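Local coordinates for DegV family protein (Streptococcus agalactiae, PDB 3LUP) that binds the long-chain fatty acid elaidic acid and may play a part in lipid transport or fatty acid metabolism, at residues D25-D30 and E80-T85; A70-L75 and Q104-E109; E219-M224 and Y230-I235. All coordinates share one frame; numbering follows the deposited sequence.

Contact 1: D25-D30 and E80-T85; sequences DVYVLD and EKEGYT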
loop_
_atom_site.group_PDB
_atom_site.type_symbol
_atom_site.label_atom_id
_atom_site.label_comp_id
_atom_site.label_asym_id
_atom_site.label_seq_id
_atom_site.Cartn_x
_atom_site.Cartn_y
_atom_site.Cartn_z
ATOM N N ASP A 25 10.692 17.315 0.735
ATOM C CA ASP A 25 9.382 17.610 1.297
ATOM C C ASP A 25 8.601 16.340 1.619
ATOM O O ASP A 25 7.419 16.398 1.971
ATOM C CB ASP A 25 8.583 18.507 0.352
ATOM C CG ASP A 25 9.244 19.869 0.130
ATOM O OD1 ASP A 25 9.882 20.392 1.072
ATOM O OD2 ASP A 25 9.104 20.418 -0.991
ATOM N N VAL A 26 9.278 15.201 1.518
ATOM C CA VAL A 26 8.652 13.903 1.746
ATOM C C VAL A 26 9.109 13.324 3.083
ATOM O O VAL A 26 10.294 13.176 3.317
ATOM C CB VAL A 26 8.911 12.916 0.561
ATOM C CG1 VAL A 26 8.376 11.539 0.865
ATOM C CG2 VAL A 26 8.260 13.431 -0.712
ATOM N N TYR A 27 8.158 13.029 3.967
ATOM C CA TYR A 27 8.465 12.437 5.270
ATOM C C TYR A 27 7.798 11.066 5.421
ATOM O O TYR A 27 6.619 10.898 5.080
ATOM C CB TYR A 27 8.077 13.401 6.392
ATOM C CG TYR A 27 8.774 14.733 6.248
ATOM C CD1 TYR A 27 9.947 15.005 6.953
ATOM C CD2 TYR A 27 8.278 15.714 5.368
ATOM C CE1 TYR A 27 10.609 16.228 6.804
ATOM C CE2 TYR A 27 8.930 16.937 5.202
ATOM C CZ TYR A 27 10.096 17.186 5.924
ATOM O OH TYR A 27 10.742 18.395 5.776
ATOM N N VAL A 28 8.566 10.089 5.901
ATOM C CA VAL A 28 8.110 8.701 5.962
ATOM C C VAL A 28 8.156 8.184 7.382
ATOM O O VAL A 28 9.239 8.049 7.964
ATOM C CB VAL A 28 8.968 7.728 5.091
ATOM C CG1 VAL A 28 8.256 6.411 4.981
ATOM C CG2 VAL A 28 9.246 8.281 3.707
ATOM N N LEU A 29 6.980 7.878 7.917
ATOM C CA LEU A 29 6.834 7.265 9.238
ATOM C C LEU A 29 7.120 5.769 9.175
ATOM O O LEU A 29 6.664 5.103 8.246
ATOM C CB LEU A 29 5.402 7.457 9.738
ATOM C CG LEU A 29 4.975 8.716 10.481
ATOM C CD1 LEU A 29 5.741 9.930 10.022
ATOM C CD2 LEU A 29 3.471 8.933 10.327
ATOM N N ASP A 30 7.839 5.240 10.168
ATOM C CA ASP A 30 8.138 3.805 10.221
ATOM C C ASP A 30 7.021 2.950 10.810
ATOM O O ASP A 30 6.372 3.334 11.783
ATOM C CB ASP A 30 9.437 3.545 10.981
ATOM C CG ASP A 30 10.635 4.231 10.341
ATOM O OD1 ASP A 30 10.704 4.317 9.090
ATOM O OD2 ASP A 30 11.510 4.701 11.102
ATOM N N GLU A 80 5.816 22.796 10.998
ATOM C CA GLU A 80 5.294 24.131 11.280
ATOM C C GLU A 80 6.409 25.140 11.512
ATOM O O GLU A 80 6.354 26.246 10.977
ATOM C CB GLU A 80 4.360 24.085 12.489
ATOM C CG GLU A 80 3.704 25.406 12.906
ATOM C CD GLU A 80 2.722 25.211 14.075
ATOM O OE1 GLU A 80 1.897 24.254 14.036
ATOM O OE2 GLU A 80 2.775 26.008 15.043
ATOM N N LYS A 81 7.413 24.764 12.306
ATOM C CA LYS A 81 8.548 25.658 12.556
ATOM C C LYS A 81 9.635 25.607 11.472
ATOM O O LYS A 81 10.486 26.480 11.391
ATOM C CB LYS A 81 9.113 25.502 13.973
ATOM C CG LYS A 81 9.419 24.100 14.427
ATOM C CD LYS A 81 9.458 24.049 15.958
ATOM C CE LYS A 81 10.360 22.922 16.443
ATOM N NZ LYS A 81 10.136 22.552 17.878
ATOM N N GLU A 82 9.577 24.599 10.616
ATOM C CA GLU A 82 10.462 24.563 9.472
ATOM C C GLU A 82 9.894 25.456 8.344
ATOM O O GLU A 82 10.512 25.587 7.275
ATOM C CB GLU A 82 10.693 23.111 9.032
ATOM C CG GLU A 82 12.156 22.743 8.985
ATOM C CD GLU A 82 12.443 21.267 9.262
ATOM O OE1 GLU A 82 11.797 20.379 8.640
ATOM O OE2 GLU A 82 13.349 21.000 10.094
ATOM N N GLY A 83 8.731 26.075 8.597
ATOM C CA GLY A 83 8.090 26.996 7.651
ATOM C C GLY A 83 7.068 26.443 6.653
ATOM O O GLY A 83 6.555 27.192 5.814
ATOM N N TYR A 84 6.754 25.150 6.721
ATOM C CA TYR A 84 5.727 24.571 5.852
ATOM C C TYR A 84 4.343 25.142 6.147
ATOM O O TYR A 84 4.023 25.408 7.300
ATOM C CB TYR A 84 5.673 23.062 6.023
ATOM C CG TYR A 84 6.820 22.302 5.413
ATOM C CD1 TYR A 84 6.722 21.780 4.125
ATOM C CD2 TYR A 84 8.004 22.080 6.136
ATOM C CE1 TYR A 84 7.770 21.056 3.564
ATOM C CE2 TYR A 84 9.060 21.366 5.588
ATOM C CZ TYR A 84 8.935 20.858 4.305
ATOM O OH TYR A 84 9.968 20.145 3.751
ATOM N N THR A 85 3.515 25.309 5.117
ATOM C CA THR A 85 2.174 25.891 5.299
ATOM C C THR A 85 1.047 24.871 5.196
ATOM O O THR A 85 0.026 25.009 5.864
ATOM C CB THR A 85 1.895 27.007 4.285
ATOM O OG1 THR A 85 1.859 26.452 2.964
ATOM C CG2 THR A 85 2.968 28.076 4.370
#
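Two tyrosines and an aspartate close this contact, and all of its bonds converge on one phenol oxygen. Tyr84 OH donates to Asp25 OD1 at 2.7 Å, meeting the anti lone pair on the side away from the other carboxylate oxygen. The same Tyr84 OH accepts from Tyr27 OH at 2.8 Å, making a short relay from one phenol to the next and on to the carboxylate. The Asp25 carboxylate stands nearly perpendicular to the Tyr84 ring, with planes 87° apart. The rings themselves form an offset edge-to-face pair: the edge of Tyr27 is turned toward the face of Tyr84, centroids 6.0 Å apart, and Tyr27 CE2 comes to 4.0 Å from Tyr84 CZ. Tyr27 reaches this position with CG beside its own backbone N and anti to the carbonyl carbon (chi1 -57°), which sends the phenol from the strand toward the turn, while Tyr84 advances from the opposite direction.

The packed part centres on Tyr84, which is buried. Its ring has a cation-pi partner in Lys5 and rests on Ala7, and both tyrosines lean on Leu79. The opposite character appears at Glu82, an exposed side chain whose OE1 lies 3.6 Å from Tyr27 OH, near but not bonded, while its OE2 has a weak bond to Gln78. A Schellman motif at Gly83 (phi 92°) ends the helix, and Tyr84 follows directly, its CB turned toward the strand. These bonds join the start of edge strand 26-29 to the loop that leads from helix 69-81 into strand 86-89. That helix lies on the crossover from strand 26-29 to the parallel strand 86-89, with strand 6-11 between them, in a Rossmann-like alpha/beta sheet.

Contact 2: A70-L75 and Q104-E109; sequences AELDDL and QFLIEE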
loop_
_atom_site.group_PDB
_atom_site.type_symbol
_atom_site.label_atom_id
_atom_site.label_comp_id
_atom_site.label_asym_id
_atom_site.label_seq_id
_atom_site.Cartn_x
_atom_site.Cartn_y
_atom_site.Cartn_z
ATOM N N ALA A 70 2.864 9.758 18.323
ATOM C CA ALA A 70 3.792 10.727 18.888
ATOM C C ALA A 70 4.801 11.212 17.850
ATOM O O ALA A 70 5.165 12.384 17.847
ATOM C CB ALA A 70 4.500 10.145 20.102
ATOM N N GLU A 71 5.238 10.318 16.969
ATOM C CA GLU A 71 6.184 10.688 15.922
ATOM C C GLU A 71 5.550 11.616 14.897
ATOM O O GLU A 71 6.161 12.598 14.487
ATOM C CB GLU A 71 6.753 9.457 15.228
ATOM C CG GLU A 71 7.799 8.746 16.029
ATOM C CD GLU A 71 8.654 7.824 15.187
ATOM O OE1 GLU A 71 8.224 7.470 14.070
ATOM O OE2 GLU A 71 9.761 7.454 15.640
ATOM N N LEU A 72 4.330 11.294 14.483
ATOM C CA LEU A 72 3.567 12.180 13.620
ATOM C C LEU A 72 3.388 13.545 14.286
ATOM O O LEU A 72 3.686 14.585 13.690
ATOM C CB LEU A 72 2.203 11.566 13.265
ATOM C CG LEU A 72 1.268 12.355 12.328
ATOM C CD1 LEU A 72 1.990 13.012 11.125
ATOM C CD2 LEU A 72 0.093 11.481 11.865
ATOM N N ASP A 73 2.910 13.525 15.526
ATOM C CA ASP A 73 2.673 14.735 16.293
ATOM C C ASP A 73 3.888 15.650 16.302
ATOM O O ASP A 73 3.768 16.835 15.997
ATOM C CB ASP A 73 2.292 14.375 17.719
ATOM C CG ASP A 73 1.946 15.579 18.536
ATOM O OD1 ASP A 73 1.186 16.427 18.017
ATOM O OD2 ASP A 73 2.434 15.683 19.686
ATOM N N ASP A 74 5.047 15.085 16.642
ATOM C CA ASP A 74 6.312 15.820 16.695
ATOM C C ASP A 74 6.812 16.276 15.306
ATOM O O ASP A 74 7.449 17.333 15.177
ATOM C CB ASP A 74 7.388 14.986 17.409
ATOM C CG ASP A 74 7.022 14.647 18.874
ATOM O OD1 ASP A 74 6.391 15.487 19.568
ATOM O OD2 ASP A 74 7.385 13.532 19.337
ATOM N N LEU A 75 6.526 15.474 14.279
ATOM C CA LEU A 75 6.852 15.824 12.900
ATOM C C LEU A 75 6.012 17.011 12.412
ATOM O O LEU A 75 6.513 17.899 11.711
ATOM C CB LEU A 75 6.638 14.628 11.973
ATOM C CG LEU A 75 7.018 14.837 10.503
ATOM C CD1 LEU A 75 8.482 15.262 10.329
ATOM C CD2 LEU A 75 6.757 13.581 9.725
ATOM N N GLN A 104 -6.753 11.288 13.128
ATOM C CA GLN A 104 -7.663 12.361 12.685
ATOM C C GLN A 104 -7.760 13.550 13.635
ATOM O O GLN A 104 -7.917 14.702 13.194
ATOM C CB GLN A 104 -9.075 11.834 12.419
ATOM C CG GLN A 104 -9.217 10.897 11.234
ATOM C CD GLN A 104 -8.548 11.409 9.971
ATOM O OE1 GLN A 104 -8.961 12.413 9.384
ATOM N NE2 GLN A 104 -7.501 10.705 9.539
ATOM N N PHE A 105 -7.683 13.278 14.935
ATOM C CA PHE A 105 -7.797 14.343 15.926
ATOM C C PHE A 105 -6.636 15.323 15.787
ATOM O O PHE A 105 -6.769 16.496 16.119
ATOM C CB PHE A 105 -7.893 13.775 17.347
ATOM C CG PHE A 105 -6.572 13.339 17.925
ATOM C CD1 PHE A 105 -5.944 12.174 17.474
ATOM C CD2 PHE A 105 -5.957 14.088 18.930
ATOM C CE1 PHE A 105 -4.719 11.769 18.009
ATOM C CE2 PHE A 105 -4.736 13.691 19.477
ATOM C CZ PHE A 105 -4.116 12.527 19.018
ATOM N N LEU A 106 -5.514 14.844 15.263
ATOM C CA LEU A 106 -4.317 15.664 15.124
ATOM C C LEU A 106 -4.486 16.903 14.245
ATOM O O LEU A 106 -3.777 17.894 14.430
ATOM C CB LEU A 106 -3.116 14.821 14.672
ATOM C CG LEU A 106 -2.445 13.912 15.722
ATOM C CD1 LEU A 106 -1.146 13.317 15.185
ATOM C CD2 LEU A 106 -2.162 14.657 17.028
ATOM N N ILE A 107 -5.426 16.859 13.303
ATOM C CA ILE A 107 -5.732 18.034 12.474
ATOM C C ILE A 107 -6.183 19.243 13.313
ATOM O O ILE A 107 -5.773 20.379 13.040
ATOM C CB ILE A 107 -6.753 17.704 11.362
ATOM C CG1 ILE A 107 -6.176 16.613 10.437
ATOM C CG2 ILE A 107 -7.181 18.985 10.589
ATOM C CD1 ILE A 107 -7.222 15.816 9.647
ATOM N N GLU A 108 -6.997 18.995 14.338
ATOM C CA GLU A 108 -7.426 20.047 15.270
ATOM C C GLU A 108 -6.334 20.527 16.235
ATOM O O GLU A 108 -6.426 21.637 16.767
ATOM C CB GLU A 108 -8.648 19.582 16.064
ATOM C CG GLU A 108 -9.977 19.937 15.409
ATOM C CD GLU A 108 -9.985 19.656 13.913
ATOM O OE1 GLU A 108 -9.967 18.460 13.514
ATOM O OE2 GLU A 108 -10.000 20.643 13.139
ATOM N N GLU A 109 -5.312 19.689 16.445
ATOM C CA GLU A 109 -4.215 19.968 17.393
ATOM C C GLU A 109 -3.083 20.810 16.788
ATOM O O GLU A 109 -2.207 21.282 17.517
ATOM C CB GLU A 109 -3.615 18.669 17.958
ATOM C CG GLU A 109 -4.619 17.666 18.523
ATOM C CD GLU A 109 -5.174 18.054 19.884
ATOM O OE1 GLU A 109 -4.539 18.876 20.579
ATOM O OE2 GLU A 109 -6.244 17.520 20.263
#
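Leu106 projects between Leu72 and Asp73, giving each of them a different methyl. Its CD1 lies 3.9 Å from Leu72 CG, and the CD2 branch of Leu72 is almost as near. The two leucines meet at a slant through their branched ends, while Asp73 CA and Leu106 CA, the nearest pair of alpha carbons, are 7.1 Å apart. The second methyl, Leu106 CD2, comes to 3.9 Å from Asp73 OD1, with the two side chains at about a right angle. Leu106 gains this span because CD1 continues the chain away from CA (chi2 -171°), while CD2 branches off toward the aspartate.

One step outward, the same CD2 also lies over a face of the Phe105 ring, 3.5 Å above its plane and offset toward the rim, so that Leu106 is flanked by its own chain neighbour as well. In Asp73, with CG anti to the backbone N (chi1 -176°), the carboxylate runs alongside the gap between the helices, and OD1 is taken up by a hydrogen bond with His110, directly after the second helix. Behind Leu72 stands Leu29 of the edge strand. The two helices differ in firmness: 70-75 has regular bonds such as Asp74 N to Ala70 O, whereas the helix at about 106-109 is short and weakly bonded; Gln104 and Ile107 pack on Phe117.

The chemistry is therefore that of a small aliphatic contact with a polar border. Leu106 CD1 against the branched end of Leu72 makes the buried part, a van der Waals contact without direction. The Asp73-His110 bond supplies direction at the border, where the carboxylate may favour a protonated imidazole and perhaps feels the negative charge of Glu109, 6.7 Å away between Asp73 OD1 and Glu109 OE1.

Contact 3: E219-M224 and Y230-I235; sequences EIVKEM and YDIAII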
loop_
_atom_site.group_PDB
_atom_site.type_symbol
_atom_site.label_atom_id
_atom_site.label_comp_id
_atom_site.label_asym_id
_atom_site.label_seq_id
_atom_site.Cartn_x
_atom_site.Cartn_y
_atom_site.Cartn_z
ATOM N N GLU A 219 -6.587 -10.614 -16.931
ATOM C CA GLU A 219 -7.864 -10.182 -17.501
ATOM C C GLU A 219 -8.474 -9.015 -16.727
ATOM O O GLU A 219 -9.048 -8.094 -17.326
ATOM C CB GLU A 219 -8.845 -11.344 -17.590
ATOM C CG GLU A 219 -8.531 -12.313 -18.724
ATOM C CD GLU A 219 -9.173 -13.679 -18.528
ATOM O OE1 GLU A 219 -10.154 -13.781 -17.750
ATOM O OE2 GLU A 219 -8.693 -14.660 -19.149
ATOM N N ILE A 220 -8.313 -9.046 -15.406
ATOM C CA ILE A 220 -8.872 -8.024 -14.526
ATOM C C ILE A 220 -8.192 -6.683 -14.750
ATOM O O ILE A 220 -8.862 -5.651 -14.792
ATOM C CB ILE A 220 -8.782 -8.434 -13.044
ATOM C CG1 ILE A 220 -9.758 -9.575 -12.747
ATOM C CG2 ILE A 220 -9.130 -7.267 -12.158
ATOM C CD1 ILE A 220 -9.635 -10.174 -11.368
ATOM N N VAL A 221 -6.869 -6.703 -14.903
ATOM C CA VAL A 221 -6.102 -5.496 -15.257
ATOM C C VAL A 221 -6.652 -4.830 -16.529
ATOM O O VAL A 221 -6.756 -3.602 -16.607
ATOM C CB VAL A 221 -4.601 -5.810 -15.496
ATOM C CG1 VAL A 221 -3.865 -4.579 -15.996
ATOM C CG2 VAL A 221 -3.939 -6.322 -14.242
ATOM N N LYS A 222 -7.013 -5.658 -17.509
ATOM C CA LYS A 222 -7.448 -5.163 -18.796
ATOM C C LYS A 222 -8.794 -4.471 -18.654
ATOM O O LYS A 222 -9.053 -3.456 -19.330
ATOM C CB LYS A 222 -7.531 -6.305 -19.808
ATOM C CG LYS A 222 -7.487 -5.870 -21.272
ATOM C CD LYS A 222 -7.401 -7.085 -22.209
ATOM C CE LYS A 222 -6.847 -6.688 -23.609
ATOM N NZ LYS A 222 -6.800 -7.831 -24.597
ATOM N N GLU A 223 -9.635 -5.023 -17.772
ATOM C CA GLU A 223 -10.947 -4.450 -17.477
ATOM C C GLU A 223 -10.800 -3.141 -16.739
ATOM O O GLU A 223 -11.361 -2.114 -17.141
ATOM C CB GLU A 223 -11.768 -5.392 -16.615
ATOM C CG GLU A 223 -12.268 -6.616 -17.345
ATOM C CD GLU A 223 -13.348 -7.349 -16.558
ATOM O OE1 GLU A 223 -13.697 -6.879 -15.437
ATOM O OE2 GLU A 223 -13.848 -8.384 -17.074
HETATM N N MSE A 224 -10.029 -3.196 -15.656
HETATM C CA MSE A 224 -9.851 -2.069 -14.762
HETATM C C MSE A 224 -9.224 -0.842 -15.433
HETATM O O MSE A 224 -9.552 0.292 -15.076
HETATM C CB MSE A 224 -9.041 -2.507 -13.533
HETATM C CG MSE A 224 -9.718 -3.636 -12.761
HETATM SE SE MSE A 224 -11.371 -3.107 -11.815
HETATM C CE MSE A 224 -12.590 -4.476 -12.496
ATOM N N TYR A 230 -3.123 4.338 -16.818
ATOM C CA TYR A 230 -2.725 3.896 -15.481
ATOM C C TYR A 230 -1.278 3.474 -15.365
ATOM O O TYR A 230 -0.771 2.756 -16.214
ATOM C CB TYR A 230 -3.584 2.714 -15.047
ATOM C CG TYR A 230 -5.032 3.049 -14.811
ATOM C CD1 TYR A 230 -5.497 3.346 -13.530
ATOM C CD2 TYR A 230 -5.949 3.068 -15.877
ATOM C CE1 TYR A 230 -6.833 3.651 -13.307
ATOM C CE2 TYR A 230 -7.285 3.379 -15.662
ATOM C CZ TYR A 230 -7.719 3.661 -14.373
ATOM O OH TYR A 230 -9.044 3.971 -14.160
ATOM N N ASP A 231 -0.616 3.895 -14.294
ATOM C CA ASP A 231 0.621 3.235 -13.871
ATOM C C ASP A 231 0.254 1.861 -13.282
ATOM O O ASP A 231 -0.613 1.775 -12.388
ATOM C CB ASP A 231 1.385 4.102 -12.865
ATOM C CG ASP A 231 2.033 5.349 -13.522
ATOM O OD1 ASP A 231 2.748 5.189 -14.547
ATOM O OD2 ASP A 231 1.841 6.487 -13.011
ATOM N N ILE A 232 0.874 0.794 -13.803
ATOM C CA ILE A 232 0.591 -0.571 -13.318
ATOM C C ILE A 232 1.802 -1.224 -12.625
ATOM O O ILE A 232 2.922 -1.186 -13.142
ATOM C CB ILE A 232 0.067 -1.521 -14.436
ATOM C CG1 ILE A 232 -0.962 -0.818 -15.313
ATOM C CG2 ILE A 232 -0.555 -2.785 -13.835
ATOM C CD1 ILE A 232 -1.247 -1.541 -16.604
ATOM N N ALA A 233 1.562 -1.830 -11.462
ATOM C CA ALA A 233 2.625 -2.416 -10.668
ATOM C C ALA A 233 2.286 -3.871 -10.369
ATOM O O ALA A 233 1.197 -4.161 -9.873
ATOM C CB ALA A 233 2.798 -1.629 -9.362
ATOM N N ILE A 234 3.201 -4.783 -10.694
ATOM C CA ILE A 234 3.104 -6.147 -10.200
ATOM C C ILE A 234 3.986 -6.233 -8.961
ATOM O O ILE A 234 5.159 -5.848 -8.985
ATOM C CB ILE A 234 3.574 -7.176 -11.219
ATOM C CG1 ILE A 234 2.814 -7.013 -12.530
ATOM C CG2 ILE A 234 3.400 -8.593 -10.657
ATOM C CD1 ILE A 234 3.516 -7.667 -13.709
ATOM N N ILE A 235 3.416 -6.719 -7.871
ATOM C CA ILE A 235 4.102 -6.685 -6.588
ATOM C C ILE A 235 4.072 -8.088 -6.000
ATOM O O ILE A 235 3.054 -8.757 -6.079
ATOM C CB ILE A 235 3.434 -5.679 -5.625
ATOM C CG1 ILE A 235 3.031 -4.403 -6.375
ATOM C CG2 ILE A 235 4.357 -5.360 -4.452
ATOM C CD1 ILE A 235 1.638 -3.914 -6.048
#
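Val221 and Ile232 are brought together by their torsions. In Val221 the branch CG1 stands opposite the backbone N (chi1 174°), which points this methyl off the helix toward the strand. In Ile232, CG1 lies beside the backbone N and the chain then runs out almost straight (chi2 165°), carrying CD1 to the far end. The two side chains reach for each other tip to tip, Val221 CG1 and Ile232 CD1 being 4.1 Å apart. This is a light van der Waals touch that spans a gap of 8.5 Å between Val221 CA and Ile232 CA.

The second meeting lies nearer the loop. Tyr230 extends its phenol past the end of the helix, where its CE2 is 3.9 Å from Met224 O and its OH 3.8 Å from the same oxygen. The carbonyl approaches the ring obliquely and too far off for a hydrogen bond; the hydroxyl is bonded instead to Asp227, in the short loop that joins the two segments. Met224 is selenomethionine, and its side chain bends away from Tyr230 and Ile232 to rest on Ile281, which Tyr230 touches as well. Just beyond the segment, Thr225 OG1 is hydrogen-bonded to Val221 O in the last turn of the helix.

A helix running through a short loop into a sheet strand, packed by aliphatic side chains, is ordinary alpha/beta layering. Phe279, Leu250 and Leu255 pack on Val221, and Leu259 packs on Ile232. Strand 230-236 runs antiparallel to 277-283 on one flank and parallel to 259-263 on the other. Helix 210-224, which precedes the strand, lies over the same face of the mixed sheet as helix 240-252, reached by Ile234, while the neighbouring Ile235 touches the bound elaidic acid.

Overall arrangement
Contacts 1 and 2 are two ends of one construction. Both use helix 69-81, and they touch where Tyr27 and Leu29 of the edge strand pack against Leu75 and Leu72. Contact 1 is only partly buried and relies on phenol and carboxylate bonds; contact 2 is buried, aliphatic, and polar only at its margin. Contact 3 lies on the other side of the chain's centre, its own centre about 32 Å from that of contact 1, and serves the six-stranded mixed sheet rather than the four-stranded parallel one. It too is buried and mostly apolar, one methyl pair and a tyrosine ring beside a helix-end carbonyl, but links a helix to the next strand, beside the fatty acid pocket.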